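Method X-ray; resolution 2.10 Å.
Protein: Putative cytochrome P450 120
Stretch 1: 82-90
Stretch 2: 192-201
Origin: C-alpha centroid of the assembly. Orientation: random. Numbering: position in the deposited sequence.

Stretch 1, residues 82-90: LSTRILLGP
Stretch 2, residues 192-201: LFGKSQRARA

The last carbonyl oxygens of a helix often lack the usual i+4 amide partner and can be approached by other donors; in this putative cytochrome P450 an arginine from a neighbouring helix comes close to two such end carbonyls. Arg200 NH1 lies 3.0 Å from Leu87 O, a weak hydrogen bond with an N-H...O angle of 124°, and 3.3 Å from Leu88 O. The guanidinium also turns one face to Ile86 O, with NE 4.0 Å from that oxygen, and to Gly89 CA, 3.7 Å from NH2. To get there, Arg200 directs its CA-to-CB bond toward the first stretch, takes an off-well chi1 of 145°, and then extends through chi2 and chi3, both t, with chi4 at 100°.

Just past the helix end, the chain leaves room beside this group. Helix 82-88 closes with Gly89 N bonded to Arg85 O at 3.1 Å, after which Gly89 leaves helical geometry at phi/psi 99/158. These angles by themselves call for glycine, since a CB would be jammed against the preceding carbonyl oxygen; an ideal CB would also sit 2.8 Å from Arg200 NH2, a clash. Pro90 follows at -72/-14, its ring C-gamma endo.

The supporting frame is a nearly parallel helix pair. Helices 82-88 and 192-201, the latter continuing beyond the stretch, run in the same direction with a signed crossing angle of -17° and an axial closest approach of 10.3 Å. Both are held by i to i+4 backbone bonds, such as Leu87 N to Ser83 O at 3.2 Å and Arg200 N to Ser196 O at 2.8 Å. Register follows from two CA pairs: Ser83 with Phe193 at 7.2 Å, and, one turn on, Leu87 with Gln197 at 6.5 Å.

Leu87 (chi1 m, chi2 t) fills the gap between the helices. Its CA-to-CB bond points sideways, but the end of the side chain comes nearer to the second helix: CD1 packs 3.7 Å from Phe193 CE1 and 3.9 Å from Ser196 CB, while CD2 lies 3.6 Å from Ser196 O and 3.7 Å from Gln197 N. Phe193, with chi1 t and chi2 68°, presents its ring edge to Ser83 O, 3.8 Å from CE1, and to Ile86 CG2, 3.9 Å from CZ. Ile86 (m, t), itself exposed, adds CG2 to the apolar contact with Phe193. Altogether 392 Å² is buried, combining ordinary van der Waals packing along the helices with polar recognition of a helix end.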

# COMPACT_ATOMS: atom_id res chain seq x y z
N LEU A 82 3.37 11.52 13.39
CA LEU A 82 3.22 11.19 14.81
C LEU A 82 2.07 10.22 15.12
O LEU A 82 2.24 9.29 15.93
CB LEU A 82 3.09 12.47 15.68
CG LEU A 82 2.94 12.20 17.19
CD1 LEU A 82 4.13 11.39 17.71
CD2 LEU A 82 2.74 13.47 18.03
N SER A 83 0.92 10.46 14.50
CA SER A 83 -0.25 9.59 14.64
C SER A 83 0.04 8.16 14.16
O SER A 83 -0.35 7.20 14.82
CB SER A 83 -1.43 10.17 13.86
OG SER A 83 -1.09 10.31 12.49
N THR A 84 0.70 8.05 13.01
CA THR A 84 1.03 6.74 12.41
C THR A 84 1.97 5.94 13.30
O THR A 84 1.76 4.74 13.50
CB THR A 84 1.71 6.90 11.02
OG1 THR A 84 1.16 8.03 10.33
CG2 THR A 84 1.53 5.63 10.18
N ARG A 85 2.99 6.59 13.83
CA ARG A 85 3.97 5.92 14.67
C ARG A 85 3.35 5.34 15.92
O ARG A 85 3.53 4.17 16.20
CB ARG A 85 5.14 6.85 15.00
CG ARG A 85 6.20 6.85 13.89
CD ARG A 85 7.43 7.68 14.25
NE ARG A 85 7.11 9.10 14.21
CZ ARG A 85 7.03 9.88 15.29
NH1 ARG A 85 7.25 9.38 16.51
NH2 ARG A 85 6.73 11.16 15.15
N ILE A 86 2.55 6.15 16.63
CA ILE A 86 1.84 5.73 17.84
C ILE A 86 0.91 4.54 17.59
O ILE A 86 0.88 3.59 18.38
CB ILE A 86 1.01 6.92 18.47
CG1 ILE A 86 1.96 8.03 18.93
CG2 ILE A 86 0.14 6.42 19.60
CD1 ILE A 86 1.28 9.31 19.45
N LEU A 87 0.18 4.57 16.48
CA LEU A 87 -0.81 3.54 16.16
C LEU A 87 -0.22 2.24 15.60
O LEU A 87 -0.81 1.16 15.79
CB LEU A 87 -1.89 4.10 15.22
CG LEU A 87 -2.82 5.12 15.89
CD1 LEU A 87 -3.58 5.95 14.86
CD2 LEU A 87 -3.77 4.42 16.82
N LEU A 88 0.91 2.34 14.91
CA LEU A 88 1.68 1.17 14.49
C LEU A 88 2.34 0.45 15.66
O LEU A 88 2.39 -0.78 15.68
CB LEU A 88 2.77 1.58 13.49
CG LEU A 88 2.42 1.82 12.02
CD1 LEU A 88 3.65 2.42 11.35
CD2 LEU A 88 2.05 0.51 11.38
N GLY A 89 2.87 1.22 16.61
CA GLY A 89 3.57 0.68 17.76
C GLY A 89 5.08 0.73 17.60
O GLY A 89 5.59 0.77 16.46
N PRO A 90 5.82 0.71 18.73
CA PRO A 90 7.28 0.76 18.67
C PRO A 90 7.93 -0.54 18.16
O PRO A 90 9.10 -0.54 17.79
CB PRO A 90 7.68 1.03 20.13
CG PRO A 90 6.60 0.41 20.95
CD PRO A 90 5.32 0.62 20.12
N LEU A 192 -10.87 11.06 15.41
CA LEU A 192 -10.56 9.88 14.62
C LEU A 192 -9.39 9.13 15.27
O LEU A 192 -9.40 7.91 15.36
CB LEU A 192 -10.26 10.26 13.17
CG LEU A 192 -11.42 10.92 12.40
CD1 LEU A 192 -10.95 11.39 11.05
CD2 LEU A 192 -12.63 10.00 12.25
N PHE A 193 -8.41 9.90 15.74
CA PHE A 193 -7.22 9.36 16.41
C PHE A 193 -7.50 8.57 17.68
O PHE A 193 -6.99 7.46 17.83
CB PHE A 193 -6.21 10.46 16.72
CG PHE A 193 -4.95 9.96 17.38
CD1 PHE A 193 -4.06 9.15 16.67
CD2 PHE A 193 -4.67 10.28 18.70
CE1 PHE A 193 -2.89 8.66 17.28
CE2 PHE A 193 -3.50 9.82 19.31
CZ PHE A 193 -2.61 9.00 18.60
N GLY A 194 -8.28 9.13 18.61
CA GLY A 194 -8.64 8.42 19.86
C GLY A 194 -9.47 7.17 19.62
O GLY A 194 -9.35 6.18 20.34
N LYS A 195 -10.34 7.22 18.62
CA LYS A 195 -11.11 6.04 18.25
C LYS A 195 -10.21 4.95 17.67
O LYS A 195 -10.50 3.76 17.82
CB LYS A 195 -12.21 6.41 17.23
CG LYS A 195 -13.26 7.39 17.75
CD LYS A 195 -14.54 7.29 16.93
CE LYS A 195 -15.39 6.13 17.44
NZ LYS A 195 -15.97 5.30 16.34
N SER A 196 -9.14 5.36 16.98
CA SER A 196 -8.19 4.42 16.40
C SER A 196 -7.30 3.85 17.49
O SER A 196 -6.87 2.70 17.40
CB SER A 196 -7.32 5.09 15.33
OG SER A 196 -8.05 5.17 14.11
N GLN A 197 -7.03 4.66 18.49
CA GLN A 197 -6.29 4.23 19.67
C GLN A 197 -7.01 3.11 20.40
O GLN A 197 -6.38 2.15 20.83
CB GLN A 197 -6.06 5.40 20.62
CG GLN A 197 -5.01 6.37 20.16
CD GLN A 197 -4.72 7.44 21.18
OE1 GLN A 197 -3.60 7.54 21.67
NE2 GLN A 197 -5.72 8.23 21.52
N ARG A 198 -8.33 3.25 20.52
CA ARG A 198 -9.20 2.30 21.18
C ARG A 198 -9.36 1.05 20.32
O ARG A 198 -9.35 -0.08 20.82
CB ARG A 198 -10.55 2.98 21.51
CG ARG A 198 -11.71 2.03 21.90
CD ARG A 198 -11.70 1.64 23.38
NE ARG A 198 -12.71 0.63 23.68
CZ ARG A 198 -12.67 -0.21 24.71
NH1 ARG A 198 -11.66 -0.16 25.57
NH2 ARG A 198 -13.64 -1.09 24.88
N ALA A 199 -9.46 1.27 19.01
CA ALA A 199 -9.49 0.18 18.02
C ALA A 199 -8.22 -0.67 18.16
O ALA A 199 -8.31 -1.89 18.23
CB ALA A 199 -9.61 0.74 16.61
N ARG A 200 -7.06 -0.01 18.23
CA ARG A 200 -5.77 -0.71 18.35
C ARG A 200 -5.71 -1.56 19.63
O ARG A 200 -5.23 -2.68 19.60
CB ARG A 200 -4.59 0.28 18.29
CG ARG A 200 -3.38 -0.06 19.17
CD ARG A 200 -2.13 0.72 18.79
NE ARG A 200 -0.95 0.23 19.51
CZ ARG A 200 -0.04 -0.61 19.01
NH1 ARG A 200 -0.12 -1.05 17.75
NH2 ARG A 200 0.96 -0.99 19.78
N ALA A 201 -6.21 -1.01 20.74
CA ALA A 201 -6.22 -1.72 22.02
C ALA A 201 -7.06 -2.98 21.93
O ALA A 201 -6.65 -4.06 22.37
CB ALA A 201 -6.75 -0.81 23.14